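Side-chain contacts in deoxyribodipyrimidine photo-lyase (Oryza sativa Japonica Group, PDB 3UMV), which repairs ultraviolet-damaged DNA by using light, through its FAD cofactor, to split cyclobutane pyrimidine dimers back into separate pyrimidines: residues G37-Y42 against V210-E215; K401-W406 against L414-Y419. All blocks are in the same frame, centred on the assembly; numbering follows the deposited sequence.

Contact 1: residues G37-Y42 against V210-E215; sequences GGPVVY and VPWDRE
P39 meets two side chains of the 210-215 loop, the indole of W212 beside its CB and the guanidinium of R214 across its CG and CD. The close-fitting half lies inward. There P39 CB comes obliquely onto the benzene end of the indole, 4.0 Å from W212 CZ3. With CG anti to the backbone N and beside the carbonyl carbon (chi1 -177°), the indole lies along its own loop, and its benzene end reaches P39. Its rotation is fixed at the other end by a hydrogen bond of 2.8 Å from W212 NE1 to E215 O, nearly in the indole plane but well above the carbonyl plane. R214 CB covers one face of the indole from 3.3 Å above it, offset toward the rim, while P69, P110, L128, A71 and F112 pack around the same side chain.

The outer half is more polar and faces solvent, though it is not wider spaced. Bent at chi2 (-59°), R214 crosses the proline at about a right angle and lays one face of its guanidinium over P39 CG, with R214 NH1 3.2 Å from P39 CD. Farther out, R214 NH2 stands 3.4 Å from G37 O. A salt bridge joins R214 NE to D213 OD2 at 3.3 Å, its hydrogen bond weak, and D213 is solvent-exposed. V41, beyond the proline, pairs through its backbone with T132 and V134. An irregular loop thus packs at the N-terminal end of inner strand 40-44, in the mostly parallel Rossmann-like sheet of the photolyase/cryptochrome alpha/beta domain.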
loop_
_atom_site.group_PDB
_atom_site.type_symbol
_atom_site.label_atom_id
_atom_site.label_comp_id
_atom_site.label_asym_id
_atom_site.label_seq_id
_atom_site.Cartn_x
_atom_site.Cartn_y
_atom_site.Cartn_z
ATOM N N GLY A 37 -11.215 -1.350 -32.746
ATOM C CA GLY A 37 -10.672 -0.185 -33.414
ATOM C C GLY A 37 -10.696 1.013 -32.485
ATOM O O GLY A 37 -9.988 1.992 -32.708
ATOM N N GLY A 38 -11.512 0.930 -31.439
ATOM C CA GLY A 38 -11.577 1.980 -30.438
ATOM C C GLY A 38 -10.386 1.915 -29.490
ATOM O O GLY A 38 -9.845 0.839 -29.247
ATOM N N PRO A 39 -9.972 3.073 -28.959
ATOM C CA PRO A 39 -8.849 3.173 -28.019
ATOM C C PRO A 39 -8.992 2.242 -26.814
ATOM O O PRO A 39 -10.103 1.895 -26.408
ATOM C CB PRO A 39 -8.913 4.629 -27.551
ATOM C CG PRO A 39 -9.570 5.364 -28.723
ATOM C CD PRO A 39 -10.565 4.384 -29.278
ATOM N N VAL A 40 -7.859 1.840 -26.252
ATOM C CA VAL A 40 -7.839 1.154 -24.973
ATOM C C VAL A 40 -7.369 2.157 -23.924
ATOM O O VAL A 40 -6.385 2.872 -24.141
ATOM C CB VAL A 40 -6.871 -0.050 -24.989
ATOM C CG1 VAL A 40 -6.800 -0.698 -23.596
ATOM C CG2 VAL A 40 -7.293 -1.059 -26.075
ATOM N N VAL A 41 -8.082 2.228 -22.802
ATOM C CA VAL A 41 -7.719 3.150 -21.729
ATOM C C VAL A 41 -7.369 2.366 -20.477
ATOM O O VAL A 41 -8.167 1.544 -20.029
ATOM C CB VAL A 41 -8.879 4.089 -21.376
ATOM C CG1 VAL A 41 -8.498 5.004 -20.201
ATOM C CG2 VAL A 41 -9.291 4.902 -22.593
ATOM N N TYR A 42 -6.175 2.612 -19.930
ATOM C CA TYR A 42 -5.788 2.055 -18.643
ATOM C C TYR A 42 -6.048 3.108 -17.569
ATOM O O TYR A 42 -5.421 4.172 -17.553
ATOM C CB TYR A 42 -4.313 1.610 -18.645
ATOM C CG TYR A 42 -3.716 1.354 -17.272
ATOM C CD1 TYR A 42 -4.461 0.756 -16.256
ATOM C CD2 TYR A 42 -2.389 1.692 -16.994
ATOM C CE1 TYR A 42 -3.920 0.532 -14.994
ATOM C CE2 TYR A 42 -1.829 1.459 -15.727
ATOM C CZ TYR A 42 -2.595 0.870 -14.741
ATOM O OH TYR A 42 -2.049 0.627 -13.494
ATOM N N VAL A 210 -0.145 1.580 -32.223
ATOM C CA VAL A 210 -0.230 2.657 -33.205
ATOM C C VAL A 210 -0.233 3.997 -32.477
ATOM O O VAL A 210 -0.662 4.080 -31.329
ATOM C CB VAL A 210 -1.479 2.529 -34.113
ATOM C CG1 VAL A 210 -1.500 1.174 -34.803
ATOM C CG2 VAL A 210 -2.753 2.741 -33.319
ATOM N N PRO A 211 0.255 5.055 -33.137
ATOM C CA PRO A 211 0.351 6.350 -32.459
ATOM C C PRO A 211 -1.009 6.906 -32.052
ATOM O O PRO A 211 -2.038 6.561 -32.640
ATOM C CB PRO A 211 1.005 7.252 -33.511
ATOM C CG PRO A 211 0.753 6.571 -34.809
ATOM C CD PRO A 211 0.766 5.112 -34.516
ATOM N N TRP A 212 -1.005 7.779 -31.052
ATOM C CA TRP A 212 -2.239 8.368 -30.565
ATOM C C TRP A 212 -2.683 9.525 -31.439
ATOM O O TRP A 212 -1.944 10.491 -31.639
ATOM C CB TRP A 212 -2.074 8.839 -29.124
ATOM C CG TRP A 212 -3.329 9.381 -28.534
ATOM C CD1 TRP A 212 -3.729 10.682 -28.518
ATOM C CD2 TRP A 212 -4.353 8.635 -27.863
ATOM N NE1 TRP A 212 -4.941 10.799 -27.878
ATOM C CE2 TRP A 212 -5.343 9.556 -27.461
ATOM C CE3 TRP A 212 -4.529 7.283 -27.565
ATOM C CZ2 TRP A 212 -6.495 9.166 -26.784
ATOM C CZ3 TRP A 212 -5.668 6.897 -26.878
ATOM C CH2 TRP A 212 -6.636 7.835 -26.497
ATOM N N ASP A 213 -3.904 9.426 -31.949
ATOM C CA ASP A 213 -4.427 10.433 -32.857
ATOM C C ASP A 213 -5.806 10.924 -32.419
ATOM O O ASP A 213 -6.569 11.450 -33.226
ATOM C CB ASP A 213 -4.506 9.858 -34.273
ATOM C CG ASP A 213 -5.584 8.793 -34.414
ATOM O OD1 ASP A 213 -6.186 8.706 -35.506
ATOM O OD2 ASP A 213 -5.838 8.049 -33.441
ATOM N N ARG A 214 -6.130 10.744 -31.143
ATOM C CA ARG A 214 -7.436 11.159 -30.642
ATOM C C ARG A 214 -7.315 12.425 -29.796
ATOM O O ARG A 214 -6.358 13.188 -29.934
ATOM C CB ARG A 214 -8.089 10.039 -29.828
ATOM C CG ARG A 214 -8.176 8.701 -30.542
ATOM C CD ARG A 214 -8.964 8.791 -31.844
ATOM N NE ARG A 214 -8.942 7.518 -32.562
ATOM C CZ ARG A 214 -9.815 6.536 -32.366
ATOM N NH1 ARG A 214 -10.790 6.680 -31.477
ATOM N NH2 ARG A 214 -9.716 5.410 -33.061
ATOM N N GLU A 215 -8.291 12.635 -28.918
ATOM C CA GLU A 215 -8.274 13.770 -28.004
ATOM C C GLU A 215 -6.966 13.798 -27.223
ATOM O O GLU A 215 -6.539 12.785 -26.667
ATOM C CB GLU A 215 -9.465 13.705 -27.041
ATOM C CG GLU A 215 -9.330 14.609 -25.818
ATOM C CD GLU A 215 -10.559 14.587 -24.919
ATOM O OE1 GLU A 215 -10.393 14.626 -23.681
ATOM O OE2 GLU A 215 -11.688 14.542 -25.449
#

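Contact 2: residues K401-W406 against L414-Y419; sequences KKILEW and LSTAIY. With EDO (1,2-ethanediol), chain F.
I403 and A417 make the main apolar contact between two successive helices, and T416 adds its CB beside them. With CG1 anti to the carbonyl carbon (chi1 -62°) and the chain extended from there to its end, I403 reaches its terminal methyl to the neighbouring helix: I403 CD1 lies 4.0 Å from A417 CA and 4.1 Å from A417 CB. The small alanine lets the methyl come down close to the backbone. The other branch works separately, I403 CG2 standing 4.3 Å from T416 CB.

Polar interactions lie within each helix or lead outward from it. T416 OG1 is bonded to E412 O and to R365, so its polar atom is satisfied beside the apolar contact. On the far side of helix 393-405 from A417, K402 NZ forms a salt bridge of 2.7 Å with E405 OE2 on the syn lone pair of that oxygen, and also bonds to M461 O. The second carboxylate oxygen, E405 OE1, accepts hydrogen bonds from 1,2-ethanediol O1 at 2.8 Å and from Y460; the diol probably comes from the crystallisation liquor.

Where the first helix ends, the indole of W406 has K402 O 3.2 Å above one face, offset toward the rim, and its ring meets that of H374 with the planes at about 65°. W378 of helix 376-388 packs on I403, C437 and I441 of helix 431-442 touch A417, and L368 of helix 365-369 touches T416, so helices 393-405 and 410-424 sit within the all-helical part of the fold.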
loop_
_atom_site.group_PDB
_atom_site.type_symbol
_atom_site.label_atom_id
_atom_site.label_comp_id
_atom_site.label_asym_id
_atom_site.label_seq_id
_atom_site.Cartn_x
_atom_site.Cartn_y
_atom_site.Cartn_z
ATOM N N LYS A 401 -0.262 -2.098 20.227
ATOM C CA LYS A 401 -0.653 -2.859 21.403
ATOM C C LYS A 401 -0.810 -1.999 22.656
ATOM O O LYS A 401 -1.693 -2.260 23.492
ATOM C CB LYS A 401 0.315 -4.006 21.645
ATOM C CG LYS A 401 0.159 -5.101 20.608
ATOM C CD LYS A 401 0.968 -6.329 20.955
ATOM C CE LYS A 401 0.783 -7.402 19.859
ATOM N NZ LYS A 401 -0.568 -8.016 19.911
ATOM N N LYS A 402 0.034 -0.982 22.808
ATOM C CA LYS A 402 -0.153 -0.051 23.928
ATOM C C LYS A 402 -1.456 0.737 23.796
ATOM O O LYS A 402 -2.095 1.080 24.791
ATOM C CB LYS A 402 1.024 0.909 24.060
ATOM C CG LYS A 402 2.328 0.247 24.465
ATOM C CD LYS A 402 2.205 -0.401 25.835
ATOM C CE LYS A 402 2.581 -1.864 25.762
ATOM N NZ LYS A 402 2.800 -2.479 27.114
ATOM N N ILE A 403 -1.872 1.024 22.565
ATOM C CA ILE A 403 -3.126 1.740 22.381
ATOM C C ILE A 403 -4.290 0.891 22.894
ATOM O O ILE A 403 -5.185 1.404 23.568
ATOM C CB ILE A 403 -3.321 2.146 20.918
ATOM C CG1 ILE A 403 -2.202 3.082 20.488
ATOM C CG2 ILE A 403 -4.666 2.830 20.720
ATOM C CD1 ILE A 403 -2.255 3.488 19.024
ATOM N N LEU A 404 -4.249 -0.412 22.623
ATOM C CA LEU A 404 -5.210 -1.347 23.220
ATOM C C LEU A 404 -5.166 -1.291 24.749
ATOM O O LEU A 404 -6.206 -1.276 25.438
ATOM C CB LEU A 404 -4.920 -2.775 22.756
ATOM C CG LEU A 404 -5.721 -3.873 23.456
ATOM C CD1 LEU A 404 -7.220 -3.683 23.209
ATOM C CD2 LEU A 404 -5.263 -5.251 22.980
ATOM N N GLU A 405 -3.954 -1.240 25.290
ATOM C CA GLU A 405 -3.785 -1.269 26.740
ATOM C C GLU A 405 -4.242 0.012 27.440
ATOM O O GLU A 405 -4.571 -0.012 28.614
ATOM C CB GLU A 405 -2.318 -1.517 27.063
ATOM C CG GLU A 405 -2.063 -1.980 28.480
ATOM C CD GLU A 405 -0.621 -2.383 28.696
ATOM O OE1 GLU A 405 -0.315 -2.900 29.781
ATOM O OE2 GLU A 405 0.203 -2.207 27.776
ATOM N N TRP A 406 -4.246 1.127 26.721
ATOM C CA TRP A 406 -4.514 2.420 27.331
ATOM C C TRP A 406 -5.778 3.080 26.787
ATOM O O TRP A 406 -5.912 4.296 26.843
ATOM C CB TRP A 406 -3.333 3.375 27.106
ATOM C CG TRP A 406 -2.036 2.864 27.637
ATOM C CD1 TRP A 406 -1.851 1.992 28.675
ATOM C CD2 TRP A 406 -0.738 3.175 27.134
ATOM N NE1 TRP A 406 -0.500 1.757 28.855
ATOM C CE2 TRP A 406 0.197 2.472 27.915
ATOM C CE3 TRP A 406 -0.274 3.982 26.089
ATOM C CZ2 TRP A 406 1.572 2.552 27.682
ATOM C CZ3 TRP A 406 1.098 4.072 25.871
ATOM C CH2 TRP A 406 1.996 3.354 26.657
ATOM N N LEU A 414 -8.649 0.314 18.084
ATOM C CA LEU A 414 -8.494 0.040 16.656
ATOM C C LEU A 414 -8.714 1.310 15.844
ATOM O O LEU A 414 -7.938 1.625 14.930
ATOM C CB LEU A 414 -9.483 -1.045 16.228
ATOM C CG LEU A 414 -9.385 -1.665 14.842
ATOM C CD1 LEU A 414 -8.004 -2.300 14.634
ATOM C CD2 LEU A 414 -10.486 -2.715 14.716
ATOM N N SER A 415 -9.764 2.053 16.185
ATOM C CA SER A 415 -10.090 3.290 15.474
ATOM C C SER A 415 -8.971 4.316 15.614
ATOM O O SER A 415 -8.625 5.023 14.667
ATOM C CB SER A 415 -11.402 3.871 16.014
ATOM O OG SER A 415 -11.708 5.092 15.378
ATOM N N THR A 416 -8.407 4.405 16.809
ATOM C CA THR A 416 -7.347 5.379 17.055
ATOM C C THR A 416 -6.051 5.001 16.330
ATOM O O THR A 416 -5.406 5.852 15.707
ATOM C CB THR A 416 -7.131 5.597 18.570
ATOM O OG1 THR A 416 -8.285 6.254 19.110
ATOM C CG2 THR A 416 -5.937 6.476 18.815
ATOM N N ALA A 417 -5.687 3.727 16.389
ATOM C CA ALA A 417 -4.485 3.249 15.691
ATOM C C ALA A 417 -4.582 3.529 14.190
ATOM O O ALA A 417 -3.626 3.997 13.568
ATOM C CB ALA A 417 -4.264 1.741 15.955
ATOM N N ILE A 418 -5.742 3.217 13.609
ATOM C CA ILE A 418 -5.949 3.356 12.177
ATOM C C ILE A 418 -5.917 4.827 11.809
ATOM O O ILE A 418 -5.280 5.218 10.848
ATOM C CB ILE A 418 -7.296 2.688 11.731
ATOM C CG1 ILE A 418 -7.168 1.164 11.786
ATOM C CG2 ILE A 418 -7.723 3.139 10.343
ATOM C CD1 ILE A 418 -8.498 0.439 11.565
ATOM N N TYR A 419 -6.570 5.658 12.611
ATOM C CA TYR A 419 -6.567 7.091 12.356
ATOM C C TYR A 419 -5.143 7.647 12.355
ATOM O O TYR A 419 -4.766 8.367 11.440
ATOM C CB TYR A 419 -7.433 7.815 13.394
ATOM C CG TYR A 419 -7.140 9.294 13.535
ATOM C CD1 TYR A 419 -7.647 10.223 12.637
ATOM C CD2 TYR A 419 -6.335 9.752 14.570
ATOM C CE1 TYR A 419 -7.358 11.576 12.773
ATOM C CE2 TYR A 419 -6.046 11.096 14.720
ATOM C CZ TYR A 419 -6.555 12.001 13.818
ATOM O OH TYR A 419 -6.256 13.338 13.981
HETATM C C1 EDO F . -2.395 -4.955 31.662
HETATM O O1 EDO F . -2.521 -3.627 31.322
HETATM C C2 EDO F . -2.585 -5.918 30.715
HETATM O O2 EDO F . -2.389 -7.238 31.039
#

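Contacts 1 and 2 lie on opposite sides of the chain's centre, their own centres 48 Å apart and their nearest atoms about 25 Å apart, and they follow one another along the chain. Contact 1 belongs to the alpha/beta domain and lies away from the annotated sites, although E215 touches a bound urea; the W212 side chain is about 10 Å from a urea. Contact 2 is close to the cofactor: the side chain of A417 is about 6 Å from FAD, and that of I403 about 4 Å from those of W378 and W399. Together with W406, these two tryptophans are predicted to pass electrons through tryptophanyl radicals.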